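Cyclopenase asqI (Emericella nidulans, PDB 5YY3) catalyses, as a zinc-dependent cyclopenase, the ring contraction of 4'-methoxycyclopenin to 4'-methoxyviridicatin in the aspoquinolone pathway. Local coordinates at residues A[76-80]-A[354-358]; A[306-310]-A[346-352]. All coordinates share one frame. Numbering follows the deposited sequence.

In the fold
Starting from the N terminus, the chain soon enters helix 77-92, whose first turn interaction 1 ties to the start of helix 355-367, more than 270 residues later. The large loop closed in this way is mainly helical where it is regular and carries the zinc ligands H186, H190 and H218 of the hemocyanin-like domain. Interaction 2 is nested inside it: strand 306-307, just after helix 288-304, and the residues following it are tied to the turn ahead of helix 349-352, closing 35 residues that include helices 323-331 and 335-339. Helix 349-352 leads almost directly into helix 355-367, so the contacts adjoin along the chain, centres 18 Å apart.

Interaction 1 of 2, residues A[76-80]-A[354-358]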
loop_
_atom_site.group_PDB
_atom_site.type_symbol
_atom_site.label_atom_id
_atom_site.label_comp_id
_atom_site.label_asym_id
_atom_site.label_seq_id
_atom_site.Cartn_x
_atom_site.Cartn_y
_atom_site.Cartn_z
ATOM N N SER A 76 -16.080 33.828 11.772
ATOM C CA SER A 76 -15.456 34.986 12.418
ATOM C C SER A 76 -16.196 35.418 13.700
ATOM O O SER A 76 -17.405 35.675 13.678
ATOM C CB SER A 76 -15.384 36.161 11.438
ATOM O OG SER A 76 -15.131 37.370 12.136
ATOM N N PRO A 77 -15.469 35.494 14.821
ATOM C CA PRO A 77 -16.102 35.894 16.086
ATOM C C PRO A 77 -16.830 37.243 16.000
ATOM O O PRO A 77 -17.919 37.376 16.569
ATOM C CB PRO A 77 -14.922 35.958 17.057
ATOM C CG PRO A 77 -13.954 34.956 16.501
ATOM C CD PRO A 77 -14.076 35.061 15.011
ATOM N N GLU A 78 -16.252 38.208 15.283
ATOM C CA GLU A 78 -16.907 39.498 15.079
ATOM C C GLU A 78 -18.242 39.342 14.350
ATOM O O GLU A 78 -19.255 39.933 14.739
ATOM C CB GLU A 78 -15.998 40.448 14.302
ATOM C CG GLU A 78 -14.823 40.961 15.120
ATOM C CD GLU A 78 -13.709 39.931 15.287
ATOM O OE1 GLU A 78 -13.720 38.900 14.579
ATOM O OE2 GLU A 78 -12.817 40.163 16.126
ATOM N N HIS A 79 -18.242 38.536 13.296
ATOM C CA HIS A 79 -19.453 38.320 12.530
ATOM C C HIS A 79 -20.468 37.493 13.320
ATOM O O HIS A 79 -21.671 37.632 13.117
ATOM C CB HIS A 79 -19.141 37.623 11.208
ATOM C CG HIS A 79 -18.453 38.496 10.212
ATOM N ND1 HIS A 79 -19.029 38.842 9.008
ATOM C CD2 HIS A 79 -17.230 39.081 10.225
ATOM C CE1 HIS A 79 -18.195 39.610 8.328
ATOM N NE2 HIS A 79 -17.096 39.766 9.042
ATOM N N LEU A 80 -19.991 36.617 14.200
ATOM C CA LEU A 80 -20.909 35.785 14.986
ATOM C C LEU A 80 -21.635 36.652 16.004
ATOM O O LEU A 80 -22.812 36.437 16.291
ATOM C CB LEU A 80 -20.165 34.634 15.681
ATOM C CG LEU A 80 -19.634 33.560 14.715
ATOM C CD1 LEU A 80 -18.555 32.698 15.350
ATOM C CD2 LEU A 80 -20.773 32.683 14.188
ATOM N N ASN A 354 -10.210 34.405 23.058
ATOM C CA ASN A 354 -11.228 33.544 22.455
ATOM C C ASN A 354 -10.577 32.501 21.542
ATOM O O ASN A 354 -10.753 32.534 20.321
ATOM C CB ASN A 354 -12.239 34.386 21.656
ATOM C CG ASN A 354 -13.424 33.572 21.182
ATOM O OD1 ASN A 354 -13.548 32.395 21.524
ATOM N ND2 ASN A 354 -14.320 34.196 20.425
ATOM N N LEU A 355 -9.819 31.580 22.134
ATOM C CA LEU A 355 -8.928 30.706 21.360
ATOM C C LEU A 355 -9.635 29.751 20.390
ATOM O O LEU A 355 -9.172 29.565 19.266
ATOM C CB LEU A 355 -8.049 29.890 22.311
ATOM C CG LEU A 355 -6.975 29.013 21.682
ATOM C CD1 LEU A 355 -6.132 29.835 20.725
ATOM C CD2 LEU A 355 -6.112 28.414 22.763
ATOM N N HIS A 356 -10.736 29.132 20.817
ATOM C CA HIS A 356 -11.414 28.146 19.982
ATOM C C HIS A 356 -11.935 28.782 18.705
ATOM O O HIS A 356 -11.663 28.301 17.602
ATOM C CB HIS A 356 -12.579 27.477 20.727
ATOM C CG HIS A 356 -13.494 26.696 19.831
ATOM N ND1 HIS A 356 -13.054 25.648 19.049
ATOM C CD2 HIS A 356 -14.819 26.829 19.570
ATOM C CE1 HIS A 356 -14.071 25.160 18.354
ATOM N NE2 HIS A 356 -15.153 25.861 18.656
ATOM N N ASN A 357 -12.678 29.873 18.849
ATOM C CA ASN A 357 -13.341 30.462 17.685
ATOM C C ASN A 357 -12.384 31.253 16.780
ATOM O O ASN A 357 -12.557 31.282 15.564
ATOM C CB ASN A 357 -14.514 31.336 18.139
ATOM C CG ASN A 357 -15.605 30.525 18.836
ATOM O OD1 ASN A 357 -16.468 29.927 18.185
ATOM N ND2 ASN A 357 -15.566 30.496 20.161
ATOM N N TYR A 358 -11.360 31.879 17.345
ATOM C CA TYR A 358 -10.368 32.507 16.472
ATOM C C TYR A 358 -9.527 31.432 15.803
ATOM O O TYR A 358 -9.072 31.600 14.658
ATOM C CB TYR A 358 -9.483 33.490 17.238
ATOM C CG TYR A 358 -10.109 34.848 17.386
ATOM C CD1 TYR A 358 -10.461 35.591 16.267
ATOM C CD2 TYR A 358 -10.329 35.406 18.643
ATOM C CE1 TYR A 358 -11.028 36.852 16.392
ATOM C CE2 TYR A 358 -10.892 36.663 18.777
ATOM C CZ TYR A 358 -11.235 37.381 17.644
ATOM O OH TYR A 358 -11.806 38.624 17.768
#
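The first turns of two helices meet here, setting off in very different directions. S76 holds the N-cap position of one and N354 that of the other, and the turns close through L80 N to S76 O (2.8 Å) and Y358 N to N354 O (3.1 Å). The backbones come nearest at P77 and N357, whose CA atoms are 6.3 Å apart. P77, whose CA-to-CB bond points toward 354-358, has the most surface covered by this contact; its CG lies over the face of the Y358 ring, 3.6 Å from the centroid and 18° off the normal, a CH-pi contact. The same proline touches two asparagines: P77 CG is 4.0 Å from N357 CB, and P77 CB 3.8 Å from N354 ND2. Beyond it, Y358 OH donates a very short hydrogen bond of 2.5 Å to E78 OE2. The tyrosine thus has a CH group over its face and a carboxylate at its edge. Within 354-358, N357 ND2 donates to N354 OD1 (3.1 Å), tying the N-cap side chain to the first turn, and is also hydrogen-bonded to D332 OD1. The N357 side chain is about 7 Å from that of the zinc ligand H190. The contact packs helix 77-92 against a helix of the hemocyanin-type domain of this tyrosinase-family protein. Around it, W294 and L291 meet Y358, while H356 hydrogen-bonds W396 and packs edge-to-face with F214, so the start of helix 355-367 packs against helices 288-304, 391-410 and 210-231.

Interaction 2 of 2, residues A[306-310]-A[346-352]; sequences QFETT and SLDEERY
Build E308, Y352 and F307 first. Residues 306-309 are extended, and T309 faces L347 (CA-CA 4.3 Å) in a single antiparallel bridge, a non-hydrogen-bonded pair framed by D348 N to E308 O (3.2 Å) and T310 N to S346 O (2.7 Å). E308 N donates to Y352 OH at 2.9 Å, near that ring's plane. The E308 side chain (chi1 m) lays CG over one R351 guanidinium face, 3.1 Å from NH1. In the hemocyanin-type domain, away from the zinc site, the bridge joins the residues after strand 306-307 to the turn leading into the weakly bonded helix 349-352. D348 centres an inverse gamma turn and N-caps the helix: OD1 accepts from E350 N (3.2 Å), OD2 salt-bridges R351 NH2 (3.2 Å). Y352 (chi1 m) joins a T-shaped stack, the edge of F307 (chi1 m) toward its face, centroids 4.8 Å apart, planes at 75°. F307 CB meets L347 CD2 at 3.9 Å. I330 and A301 both touch the F307 and Y352 side chains.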
loop_
_atom_site.group_PDB
_atom_site.type_symbol
_atom_site.label_atom_id
_atom_site.label_comp_id
_atom_site.label_asym_id
_atom_site.label_seq_id
_atom_site.Cartn_x
_atom_site.Cartn_y
_atom_site.Cartn_z
ATOM N N GLN A 306 -5.525 28.405 38.762
ATOM C CA GLN A 306 -6.379 29.602 38.805
ATOM C C GLN A 306 -6.476 30.238 37.433
ATOM O O GLN A 306 -5.508 30.216 36.679
ATOM C CB GLN A 306 -5.834 30.690 39.757
ATOM C CG GLN A 306 -5.050 30.243 40.973
ATOM C CD GLN A 306 -4.092 31.325 41.479
ATOM O OE1 GLN A 306 -3.876 32.355 40.823
ATOM N NE2 GLN A 306 -3.495 31.077 42.637
ATOM N N PHE A 307 -7.608 30.864 37.130
ATOM C CA PHE A 307 -7.651 31.817 36.021
ATOM C C PHE A 307 -7.710 33.251 36.574
ATOM O O PHE A 307 -8.587 33.580 37.377
ATOM C CB PHE A 307 -8.842 31.543 35.091
ATOM C CG PHE A 307 -8.609 30.404 34.118
ATOM C CD1 PHE A 307 -8.055 30.643 32.873
ATOM C CD2 PHE A 307 -8.923 29.098 34.463
ATOM C CE1 PHE A 307 -7.833 29.613 31.985
ATOM C CE2 PHE A 307 -8.706 28.059 33.576
ATOM C CZ PHE A 307 -8.158 28.314 32.338
ATOM N N GLU A 308 -6.775 34.096 36.140
ATOM C CA GLU A 308 -6.702 35.470 36.624
ATOM C C GLU A 308 -7.942 36.266 36.261
ATOM O O GLU A 308 -8.500 36.147 35.166
ATOM C CB GLU A 308 -5.456 36.191 36.086
ATOM C CG GLU A 308 -4.140 35.652 36.638
ATOM C CD GLU A 308 -4.148 35.502 38.146
ATOM O OE1 GLU A 308 -4.520 36.472 38.847
ATOM O OE2 GLU A 308 -3.794 34.402 38.637
ATOM N N THR A 309 -8.351 37.082 37.221
ATOM C CA THR A 309 -9.504 37.947 37.109
ATOM C C THR A 309 -8.973 39.355 36.793
ATOM O O THR A 309 -7.770 39.610 36.878
ATOM C CB THR A 309 -10.351 37.865 38.430
ATOM O OG1 THR A 309 -11.160 36.679 38.402
ATOM C CG2 THR A 309 -11.264 39.067 38.656
ATOM N N THR A 310 -9.862 40.242 36.366
ATOM C CA THR A 310 -9.555 41.655 36.183
ATOM C C THR A 310 -9.078 42.353 37.478
ATOM O O THR A 310 -8.441 43.410 37.421
ATOM C CB THR A 310 -10.800 42.389 35.630
ATOM O OG1 THR A 310 -10.403 43.590 34.966
ATOM C CG2 THR A 310 -11.806 42.690 36.751
ATOM N N SER A 346 -14.646 39.801 37.125
ATOM C CA SER A 346 -14.620 39.424 35.716
ATOM C C SER A 346 -13.335 38.690 35.316
ATOM O O SER A 346 -12.234 39.065 35.727
ATOM C CB SER A 346 -14.806 40.662 34.836
ATOM O OG SER A 346 -16.100 41.206 35.008
ATOM N N LEU A 347 -13.483 37.642 34.508
ATOM C CA LEU A 347 -12.329 36.929 33.964
ATOM C C LEU A 347 -11.565 37.826 33.009
ATOM O O LEU A 347 -12.175 38.594 32.264
ATOM C CB LEU A 347 -12.767 35.646 33.252
ATOM C CG LEU A 347 -13.166 34.463 34.140
ATOM C CD1 LEU A 347 -13.905 33.414 33.335
ATOM C CD2 LEU A 347 -11.958 33.842 34.871
ATOM N N ASP A 348 -10.235 37.731 33.037
ATOM C CA ASP A 348 -9.359 38.567 32.202
ATOM C C ASP A 348 -9.328 38.109 30.723
ATOM O O ASP A 348 -8.483 37.303 30.323
ATOM C CB ASP A 348 -7.943 38.570 32.793
ATOM C CG ASP A 348 -7.038 39.623 32.174
ATOM O OD1 ASP A 348 -7.433 40.231 31.151
ATOM O OD2 ASP A 348 -5.924 39.837 32.715
ATOM N N GLU A 349 -10.251 38.644 29.924
ATOM C CA GLU A 349 -10.387 38.275 28.516
ATOM C C GLU A 349 -9.185 38.657 27.663
ATOM O O GLU A 349 -9.039 38.184 26.545
ATOM C CB GLU A 349 -11.636 38.922 27.915
ATOM C CG GLU A 349 -12.856 38.822 28.808
ATOM C CD GLU A 349 -14.132 39.177 28.079
ATOM O OE1 GLU A 349 -14.057 39.436 26.858
ATOM O OE2 GLU A 349 -15.207 39.176 28.726
ATOM N N GLU A 350 -8.330 39.530 28.170
ATOM C CA GLU A 350 -7.155 39.910 27.403
ATOM C C GLU A 350 -6.100 38.830 27.538
ATOM O O GLU A 350 -5.330 38.583 26.624
ATOM C CB GLU A 350 -6.610 41.270 27.866
ATOM C CG GLU A 350 -7.563 42.431 27.552
ATOM C CD GLU A 350 -7.727 42.658 26.050
ATOM O OE1 GLU A 350 -6.743 42.426 25.312
ATOM O OE2 GLU A 350 -8.839 43.037 25.605
ATOM N N ARG A 351 -6.082 38.176 28.689
ATOM C CA ARG A 351 -5.079 37.168 28.961
ATOM C C ARG A 351 -5.428 35.826 28.276
ATOM O O ARG A 351 -4.556 35.176 27.683
ATOM C CB ARG A 351 -4.912 36.990 30.475
ATOM C CG ARG A 351 -3.665 36.213 30.844
ATOM C CD ARG A 351 -3.370 36.252 32.326
ATOM N NE ARG A 351 -3.616 37.577 32.886
ATOM C CZ ARG A 351 -3.084 38.017 34.026
ATOM N NH1 ARG A 351 -2.250 37.243 34.710
ATOM N NH2 ARG A 351 -3.377 39.234 34.475
ATOM N N TYR A 352 -6.699 35.426 28.322
ATOM C CA TYR A 352 -7.089 34.117 27.801
ATOM C C TYR A 352 -7.832 34.172 26.451
ATOM O O TYR A 352 -7.872 33.176 25.721
ATOM C CB TYR A 352 -7.919 33.381 28.864
ATOM C CG TYR A 352 -7.208 33.371 30.205
ATOM C CD1 TYR A 352 -6.014 32.681 30.371
ATOM C CD2 TYR A 352 -7.703 34.091 31.291
ATOM C CE1 TYR A 352 -5.343 32.688 31.595
ATOM C CE2 TYR A 352 -7.038 34.103 32.519
ATOM C CZ TYR A 352 -5.867 33.397 32.660
ATOM O OH TYR A 352 -5.195 33.401 33.852
#